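Local structure of malic enzyme (Entamoeba histolytica, 3NV9) at the interface of chains A and B. The protein catalyses, as a malic enzyme, the oxidative decarboxylation of malate to pyruvate with a nicotinamide cofactor, works as an entangled dimer and activates metronidazole. Residues are numbered along the deposited sequence; one frame, centred on the assembly and turned at random. Chains: chain A/B, Malic enzyme.

Contact 1: the interface of chains A and B. Residues chain A 48-51, 459, 464; chain B 50, 125, 452, 455-456, 459.
A:Gln48 and B:Met50 join strands 47-51 of the two chains in an antiparallel beta bridge. The amide N of A:Gln48 donates to the carbonyl O of B:Met50 at 2.8 Å. The return bond runs from B:Met50 N to A:Gln48 O, also 2.8 Å. A side-chain bond adds to this pair. B:Lys125 comes from helix 114-128 and crosses A:Gln48 at about a right angle. Its ammonium NZ lies 2.8 Å from the amide oxygen OE1 of A:Gln48, in the carbonyl plane and on a lone pair. The other end of that amide is held through water. A:Gln48 NE2 is 2.9 Å from a water that B:Ser455 OG also binds. Both ends of the amide therefore have partners, which should fix its rotation. The apolar contacts involve both methionines. A:Met50 has CG anti to the backbone N (chi1 -169°), and its CG meets B:Leu459 CD1 at 3.6 Å. Its SD rests on B:Ser455 CB. In the symmetry-related contact, A:Leu459 CD1 reaches B:Met50 CG at 3.7 Å. A:Pro51 CG packs on the methyl CB of B:Ala456. The site runs a small sheet across the dimer and fastens helix 438-461 of each subunit beside it.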
# COMPACT_ATOMS: atom_id res chain seq x y z
N GLN A 48 -2.94 8.36 3.08
CA GLN A 48 -2.80 7.66 4.32
C GLN A 48 -3.67 6.42 4.29
O GLN A 48 -4.48 6.23 3.42
CB GLN A 48 -3.19 8.58 5.47
CG GLN A 48 -4.65 9.07 5.38
CD GLN A 48 -5.15 9.74 6.68
OE1 GLN A 48 -4.69 9.45 7.79
NE2 GLN A 48 -6.06 10.69 6.50
N ILE A 49 -3.49 5.55 5.26
CA ILE A 49 -4.36 4.42 5.37
C ILE A 49 -5.44 4.75 6.39
O ILE A 49 -5.23 5.54 7.28
CB ILE A 49 -3.54 3.15 5.74
CG1 ILE A 49 -3.04 2.44 4.47
CG2 ILE A 49 -4.42 2.14 6.45
CD1 ILE A 49 -2.13 3.24 3.60
N MET A 50 -6.62 4.16 6.25
CA MET A 50 -7.69 4.40 7.23
C MET A 50 -8.58 3.15 7.35
O MET A 50 -8.76 2.45 6.36
CB MET A 50 -8.50 5.58 6.70
CG MET A 50 -9.49 6.17 7.63
SD MET A 50 -8.74 7.08 9.01
CE MET A 50 -8.04 8.40 8.00
N PRO A 51 -9.14 2.87 8.55
CA PRO A 51 -10.07 1.75 8.65
C PRO A 51 -11.25 2.05 7.74
O PRO A 51 -11.53 3.23 7.52
CB PRO A 51 -10.53 1.83 10.11
CG PRO A 51 -9.37 2.38 10.85
CD PRO A 51 -8.89 3.47 9.87
N LEU A 459 -13.02 14.86 6.53
CA LEU A 459 -11.77 14.87 7.29
C LEU A 459 -11.13 16.27 7.31
O LEU A 459 -10.62 16.71 8.35
CB LEU A 459 -10.80 13.78 6.76
CG LEU A 459 -11.21 12.35 7.11
CD1 LEU A 459 -10.20 11.37 6.67
CD2 LEU A 459 -11.43 12.14 8.65
N HIS A 464 -9.15 17.41 10.73
CA HIS A 464 -8.15 16.35 10.88
C HIS A 464 -7.07 16.48 9.79
O HIS A 464 -5.93 16.10 10.01
CB HIS A 464 -8.79 14.97 10.89
CG HIS A 464 -9.51 14.69 12.16
ND1 HIS A 464 -8.85 14.63 13.37
CD2 HIS A 464 -10.82 14.52 12.43
CE1 HIS A 464 -9.72 14.39 14.33
NE2 HIS A 464 -10.92 14.29 13.78
N MET B 50 -6.82 7.01 2.05
CA MET B 50 -7.52 8.31 2.08
C MET B 50 -6.56 9.48 1.80
O MET B 50 -5.41 9.40 2.19
CB MET B 50 -8.11 8.47 3.49
CG MET B 50 -9.12 9.55 3.62
SD MET B 50 -10.71 9.21 2.78
CE MET B 50 -11.11 7.82 3.85
N LYS B 125 -2.35 1.32 12.04
CA LYS B 125 -3.00 2.65 11.97
C LYS B 125 -3.68 3.01 13.28
O LYS B 125 -3.33 3.99 13.94
CB LYS B 125 -4.00 2.72 10.78
CG LYS B 125 -4.60 4.10 10.44
CD LYS B 125 -3.58 5.19 10.16
CE LYS B 125 -4.27 6.52 9.84
NZ LYS B 125 -3.32 7.47 9.19
N ALA B 452 -5.21 9.42 14.29
CA ALA B 452 -5.71 8.25 13.54
C ALA B 452 -7.05 7.78 14.14
O ALA B 452 -7.98 7.42 13.41
CB ALA B 452 -4.68 7.13 13.59
N SER B 455 -10.10 10.32 13.42
CA SER B 455 -10.53 10.24 12.03
C SER B 455 -11.38 9.03 11.79
O SER B 455 -12.48 9.11 11.20
CB SER B 455 -9.32 10.15 11.08
OG SER B 455 -8.44 11.23 11.28
N ALA B 456 -10.90 7.89 12.25
CA ALA B 456 -11.66 6.66 12.01
C ALA B 456 -13.08 6.61 12.72
O ALA B 456 -14.06 5.99 12.23
CB ALA B 456 -10.78 5.47 12.40
N LEU B 459 -15.48 8.86 10.84
CA LEU B 459 -15.99 8.14 9.68
C LEU B 459 -17.04 7.08 10.10
O LEU B 459 -17.97 6.75 9.33
CB LEU B 459 -14.82 7.51 8.91
CG LEU B 459 -13.87 8.58 8.29
CD1 LEU B 459 -12.59 7.95 7.79
CD2 LEU B 459 -14.56 9.42 7.18
O HOH W 1 -7.16 12.17 8.79

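Contact 2: the interface of chains A and B. Residues chain A 135, 154, 157-158, 161; chain B 135-137, 154, 158.
Helix 148-158 of chain A meets the same helix of chain B, and A:Phe154 stacks on B:Phe154. The 3-10 helix 159-161 of chain A also meets the end of strand 131-136 of chain B and the loop residue B:Ile137. The two phenyl planes are 5° apart, with centroids 4.6 Å from each other. They overlap at the rims, where CE1 of A:Phe154 and CE1 of B:Phe154 are 3.3 Å apart. Both side chains leave the helix with CG anti to the backbone N (chi1 179° in A:Phe154), and they cross at about a right angle. The opposite face of the B:Phe154 ring carries CG2 of B:Ile137. Isoleucines flank the stack. CG1 of B:Ile158 touches CZ of A:Phe154 at 3.6 Å, and CD1 of A:Ile158 touches CZ of B:Phe154 at 3.7 Å. The two Ile158 chains meet tip to tip. The polar part is a pair of hydrogen bonds at A:Thr161. Its hydroxyl OG1 donates to B:Cys136 O at 2.8 Å and accepts from B:Cys136 N at 2.8 Å. The patch lies within the malic enzyme N-terminal domain. Phe154 and Ile158 each meet their own copies, which places the patch at the two-fold axis.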
# COMPACT_ATOMS: atom_id res chain seq x y z
N ILE A 135 4.06 1.94 -5.58
CA ILE A 135 5.04 0.85 -5.41
C ILE A 135 6.24 1.17 -6.24
O ILE A 135 6.30 0.79 -7.39
CB ILE A 135 4.48 -0.50 -5.86
CG1 ILE A 135 3.18 -0.83 -5.11
CG2 ILE A 135 5.50 -1.67 -5.68
CD1 ILE A 135 3.39 -1.33 -3.68
N PHE A 154 8.96 -9.27 -10.32
CA PHE A 154 8.47 -8.51 -9.15
C PHE A 154 6.93 -8.47 -9.13
O PHE A 154 6.29 -8.81 -8.15
CB PHE A 154 9.06 -7.08 -9.13
CG PHE A 154 8.58 -6.27 -7.97
CD1 PHE A 154 9.31 -6.21 -6.81
CD2 PHE A 154 7.35 -5.58 -8.03
CE1 PHE A 154 8.85 -5.48 -5.70
CE2 PHE A 154 6.86 -4.83 -6.93
CZ PHE A 154 7.60 -4.80 -5.76
N ARG A 157 5.19 -11.71 -8.44
CA ARG A 157 5.18 -12.08 -7.03
C ARG A 157 4.15 -11.29 -6.21
O ARG A 157 3.52 -11.85 -5.30
CB ARG A 157 6.57 -11.94 -6.45
CG ARG A 157 7.60 -12.96 -7.01
CD ARG A 157 8.87 -13.02 -6.15
NE ARG A 157 9.92 -13.77 -6.86
CZ ARG A 157 9.98 -15.11 -6.96
NH1 ARG A 157 9.05 -15.87 -6.37
NH2 ARG A 157 10.95 -15.69 -7.67
N ILE A 158 3.95 -10.01 -6.58
CA ILE A 158 3.14 -9.09 -5.77
C ILE A 158 1.69 -9.05 -6.19
O ILE A 158 0.85 -8.63 -5.42
CB ILE A 158 3.70 -7.65 -5.80
CG1 ILE A 158 3.38 -6.90 -4.49
CG2 ILE A 158 3.24 -6.89 -7.07
CD1 ILE A 158 4.07 -5.46 -4.45
N THR A 161 -1.50 -9.43 -4.02
CA THR A 161 -1.95 -8.38 -3.14
C THR A 161 -3.06 -7.53 -3.80
O THR A 161 -3.84 -6.88 -3.11
CB THR A 161 -0.71 -7.49 -2.77
OG1 THR A 161 0.19 -8.29 -1.99
CG2 THR A 161 -1.08 -6.24 -1.96
N ILE B 135 1.40 -6.95 1.86
CA ILE B 135 2.21 -7.18 0.68
C ILE B 135 2.43 -8.70 0.76
O ILE B 135 3.37 -9.17 1.38
CB ILE B 135 3.58 -6.44 0.72
CG1 ILE B 135 3.43 -4.89 0.82
CG2 ILE B 135 4.53 -6.93 -0.44
CD1 ILE B 135 2.69 -4.20 -0.30
N CYS B 136 1.46 -9.43 0.23
CA CYS B 136 1.46 -10.84 0.25
C CYS B 136 2.04 -11.19 -1.09
O CYS B 136 1.58 -10.67 -2.13
CB CYS B 136 0.02 -11.36 0.40
SG CYS B 136 -0.51 -11.23 2.12
N ILE B 137 3.11 -12.01 -1.07
CA ILE B 137 3.82 -12.39 -2.30
C ILE B 137 3.92 -13.90 -2.45
O ILE B 137 3.63 -14.66 -1.53
CB ILE B 137 5.25 -11.80 -2.36
CG1 ILE B 137 6.18 -12.58 -1.37
CG2 ILE B 137 5.17 -10.29 -2.08
CD1 ILE B 137 7.64 -12.08 -1.28
N PHE B 154 13.07 -9.47 -3.66
CA PHE B 154 11.83 -8.68 -3.53
C PHE B 154 11.90 -7.47 -2.63
O PHE B 154 11.62 -6.39 -3.07
CB PHE B 154 10.68 -9.54 -3.04
CG PHE B 154 9.38 -8.86 -3.12
CD1 PHE B 154 8.66 -8.84 -4.31
CD2 PHE B 154 8.85 -8.22 -2.00
CE1 PHE B 154 7.42 -8.21 -4.39
CE2 PHE B 154 7.59 -7.58 -2.08
CZ PHE B 154 6.89 -7.58 -3.27
N ILE B 158 11.81 -3.34 -3.18
CA ILE B 158 10.61 -2.59 -2.82
C ILE B 158 10.93 -1.67 -1.66
O ILE B 158 10.11 -0.81 -1.30
CB ILE B 158 9.47 -3.53 -2.44
CG1 ILE B 158 8.09 -2.90 -2.71
CG2 ILE B 158 9.57 -3.99 -0.97
CD1 ILE B 158 6.88 -3.83 -2.26

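Contact 3: the interface of chains A and B. Residues chain A 36-37, 40-41, 44-45; chain B 72, 85-86.
A:His40, whose ring is covered by B:Ile72, donates from ND1 to the carbonyl O of A:Ala36 at 2.7 Å. The acceptor lies close to the imidazole plane, while the donor sits above the carbonyl plane. This bond within helix 21-43 should help to hold the ring in place against B:Ile72. B:Ile72, from helix 69-78, lays CG1 over the centre of one ring face, and its CD1 comes within 3.6 Å of A:His40 CG. B:Tyr86, from the short helix 83-86, packs along helix 21-43 of chain A. Its phenol OH is 3.3 Å from the CG methylene of A:Glu37, and its ring edge runs past the backbone there. The carboxylate of A:Glu37 is not hydrogen-bonded to this phenol. B:Phe85 faces A:Lys41 and A:Lys44. It has CG between its backbone N and carbonyl carbon (chi1 56°), which points the ring toward A:Lys41. The chain of A:Lys41 is extended and passes over the ring, with CD 3.6 Å from B:Phe85 CD1. Its ammonium NZ then lies above that face, 4.3 Å from the ring centroid, as a cation-pi contact displaced toward the rim. A:Lys44 is bent, and its NZ turns back to A:Lys41 O at 3.0 Å. This curl sets its CD beside B:Phe85. The backbone O of B:Tyr86 stands 3.3 Å from CD2 of the A:His40 ring.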
# COMPACT_ATOMS: atom_id res chain seq x y z
N ALA A 36 4.56 22.87 -4.58
CA ALA A 36 4.72 21.41 -4.40
C ALA A 36 5.68 21.06 -3.25
O ALA A 36 5.35 20.24 -2.37
CB ALA A 36 5.15 20.79 -5.64
N GLU A 37 6.85 21.68 -3.25
CA GLU A 37 7.83 21.43 -2.19
C GLU A 37 7.27 21.67 -0.77
O GLU A 37 7.43 20.84 0.12
CB GLU A 37 9.06 22.33 -2.41
CG GLU A 37 10.13 22.18 -1.35
CD GLU A 37 11.47 22.80 -1.82
OE1 GLU A 37 11.95 22.42 -2.90
OE2 GLU A 37 12.03 23.69 -1.13
N HIS A 40 4.07 19.27 0.16
CA HIS A 40 4.37 17.85 0.39
C HIS A 40 5.05 17.73 1.75
O HIS A 40 4.75 16.87 2.52
CB HIS A 40 5.24 17.23 -0.70
CG HIS A 40 4.53 16.93 -1.98
ND1 HIS A 40 4.22 17.90 -2.92
CD2 HIS A 40 4.13 15.75 -2.51
CE1 HIS A 40 3.60 17.33 -3.94
NE2 HIS A 40 3.55 16.02 -3.72
N LYS A 41 5.98 18.61 2.04
CA LYS A 41 6.63 18.58 3.35
C LYS A 41 5.61 18.89 4.47
O LYS A 41 5.56 18.19 5.48
CB LYS A 41 7.82 19.55 3.38
CG LYS A 41 8.49 19.63 4.72
CD LYS A 41 9.99 19.98 4.61
CE LYS A 41 10.67 19.95 6.04
NZ LYS A 41 12.19 19.99 5.95
N LYS A 44 3.65 15.78 4.86
CA LYS A 44 4.52 14.59 4.76
C LYS A 44 3.91 13.59 3.79
O LYS A 44 3.73 12.38 4.12
CB LYS A 44 4.79 13.91 6.12
CG LYS A 44 5.37 14.82 7.29
CD LYS A 44 6.59 15.70 6.89
CE LYS A 44 7.19 16.47 8.11
NZ LYS A 44 6.87 17.95 8.21
N GLY A 45 3.58 14.08 2.61
CA GLY A 45 2.94 13.22 1.61
C GLY A 45 1.52 13.64 1.32
O GLY A 45 1.15 14.78 1.62
N ILE B 72 9.33 17.67 -6.67
CA ILE B 72 9.48 16.56 -5.75
C ILE B 72 10.41 15.48 -6.30
O ILE B 72 11.25 14.97 -5.55
CB ILE B 72 8.12 15.93 -5.27
CG1 ILE B 72 7.15 17.03 -4.73
CG2 ILE B 72 8.36 14.81 -4.23
CD1 ILE B 72 7.66 17.81 -3.41
N PHE B 85 10.13 12.81 3.95
CA PHE B 85 9.20 13.90 4.29
C PHE B 85 8.37 14.51 3.10
O PHE B 85 7.45 15.31 3.35
CB PHE B 85 9.86 15.00 5.13
CG PHE B 85 11.09 15.62 4.50
CD1 PHE B 85 10.98 16.66 3.60
CD2 PHE B 85 12.38 15.17 4.87
CE1 PHE B 85 12.15 17.26 3.01
CE2 PHE B 85 13.58 15.74 4.29
CZ PHE B 85 13.46 16.80 3.38
N TYR B 86 8.70 14.14 1.85
CA TYR B 86 7.95 14.61 0.69
C TYR B 86 6.89 13.59 0.25
O TYR B 86 6.06 13.90 -0.62
CB TYR B 86 8.88 14.93 -0.51
CG TYR B 86 9.69 16.22 -0.40
CD1 TYR B 86 9.11 17.42 0.10
CD2 TYR B 86 11.07 16.25 -0.79
CE1 TYR B 86 9.87 18.62 0.21
CE2 TYR B 86 11.85 17.44 -0.64
CZ TYR B 86 11.23 18.62 -0.16
OH TYR B 86 11.94 19.79 -0.04

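Contact 4: the interface of chains A and B. Residues chain A 62-63, 67-69; chain B 32-33, 35-36, 352.
A:Asn62 and B:Tyr32 both have CG anti to the carbonyl carbon, at chi1 -56° and -69°. These torsions set the CB methylene of A:Asn62 over the face of the B:Tyr32 ring in this malic enzyme dimer. A:Asn62 belongs to the short helix 61-64, and B:Tyr32 to helix 21-42. The methylene sits above the ring centre, 3.4 Å from the centroid, in a CH-pi contact. The side-chain amide does not lie flat on the ring, for the two planes are 68° apart. Its ND2 leans past the phenol end, 3.6 Å from B:Tyr32 OH, which is too long for a hydrogen bond. B:Asp352, on a loop of chain B, comes close to the same amide. Its backbone N is 3.6 Å from A:Asn62 OD1, again without a bond. One turn on from B:Tyr32, the methyl CB of B:Ala36 wedges between two backbone carbonyls of chain A. It is 3.2 Å from A:Gly68 O and 3.2 Å from A:Ala63 O. A:Gly68 follows A:Pro67, which is preceded by a cis peptide bond. The bare CA of A:Gly68 lies against the helix, 3.9 Å from B:Tyr32 CB and 4.0 Å from B:Lys33 CA. A:Ala63 CB touches the CD2 branch of B:Leu35 at 3.9 Å.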
# COMPACT_ATOMS: atom_id res chain seq x y z
N ASN A 62 -11.16 -9.48 17.80
CA ASN A 62 -11.31 -10.92 17.72
C ASN A 62 -11.90 -11.45 16.41
O ASN A 62 -11.65 -12.60 16.05
CB ASN A 62 -12.08 -11.42 18.95
CG ASN A 62 -11.40 -11.00 20.22
OD1 ASN A 62 -10.15 -10.91 20.24
ND2 ASN A 62 -12.19 -10.63 21.24
N ALA A 63 -12.60 -10.61 15.67
CA ALA A 63 -13.04 -10.99 14.33
C ALA A 63 -12.04 -10.60 13.25
O ALA A 63 -11.92 -11.26 12.20
CB ALA A 63 -14.43 -10.35 14.01
N PRO A 67 -8.81 -14.78 17.19
CA PRO A 67 -8.84 -16.02 16.45
C PRO A 67 -9.64 -15.99 15.16
O PRO A 67 -9.35 -16.81 14.25
CB PRO A 67 -9.51 -17.01 17.44
CG PRO A 67 -10.50 -16.17 18.13
CD PRO A 67 -9.81 -14.77 18.27
N GLY A 68 -10.65 -15.11 15.05
CA GLY A 68 -11.53 -15.13 13.85
C GLY A 68 -10.83 -15.12 12.49
O GLY A 68 -11.26 -15.80 11.56
N VAL A 69 -9.75 -14.34 12.34
CA VAL A 69 -9.17 -14.12 11.01
C VAL A 69 -8.72 -15.41 10.32
O VAL A 69 -8.49 -15.47 9.12
CB VAL A 69 -7.98 -13.10 11.10
CG1 VAL A 69 -6.78 -13.71 11.77
CG2 VAL A 69 -7.63 -12.53 9.72
N TYR B 32 -16.35 -16.13 16.48
CA TYR B 32 -15.40 -15.24 15.80
C TYR B 32 -14.98 -15.73 14.43
O TYR B 32 -14.74 -14.91 13.56
CB TYR B 32 -14.19 -14.91 16.67
CG TYR B 32 -14.57 -14.04 17.83
CD1 TYR B 32 -15.13 -12.80 17.61
CD2 TYR B 32 -14.37 -14.45 19.14
CE1 TYR B 32 -15.51 -11.99 18.67
CE2 TYR B 32 -14.72 -13.66 20.19
CZ TYR B 32 -15.29 -12.42 19.96
OH TYR B 32 -15.62 -11.62 21.00
N LYS B 33 -14.90 -17.04 14.21
CA LYS B 33 -14.61 -17.50 12.86
C LYS B 33 -15.74 -17.16 11.87
O LYS B 33 -15.51 -16.62 10.79
CB LYS B 33 -14.28 -18.98 12.85
CG LYS B 33 -12.90 -19.27 13.47
CD LYS B 33 -12.57 -20.77 13.46
CE LYS B 33 -11.03 -20.95 13.48
NZ LYS B 33 -10.68 -22.33 13.78
N LEU B 35 -18.25 -14.91 12.37
CA LEU B 35 -18.27 -13.43 12.31
C LEU B 35 -17.17 -12.78 11.42
O LEU B 35 -17.46 -11.89 10.63
CB LEU B 35 -18.24 -12.80 13.70
CG LEU B 35 -18.30 -11.27 13.69
CD1 LEU B 35 -19.61 -10.73 13.06
CD2 LEU B 35 -18.13 -10.80 15.11
N ALA B 36 -15.93 -13.24 11.54
CA ALA B 36 -14.88 -12.84 10.61
C ALA B 36 -15.32 -13.03 9.17
O ALA B 36 -15.14 -12.17 8.30
CB ALA B 36 -13.58 -13.68 10.90
N ASP B 352 -10.12 -12.88 23.21
CA ASP B 352 -11.33 -13.34 23.95
C ASP B 352 -11.06 -14.13 25.26
O ASP B 352 -11.99 -14.66 25.88
CB ASP B 352 -12.32 -14.08 23.04
CG ASP B 352 -11.71 -15.28 22.40
OD1 ASP B 352 -10.48 -15.28 22.34
OD2 ASP B 352 -12.43 -16.24 21.96

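Contact 1 lies between contacts 3 and 4, with C-alpha centres about 19 Å from contact 3 and 23 Å from contact 4, which are about 39 Å apart. Contact 2 is off to one side, about 24 Å from contact 1, 25 Å from contact 3 and 27 Å from contact 4. Contacts 3 and 4 use the same long N-terminal helix, from chain A in one and chain B in the other. Ala36 takes part in both, facing Ile72 of helix 69-78 in contact 3 but Ala63 and Gly68 in contact 4. Strand 47-51 of contact 1 follows that helix. Each subunit thus embraces the other, as expected of a deeply entangled dimer.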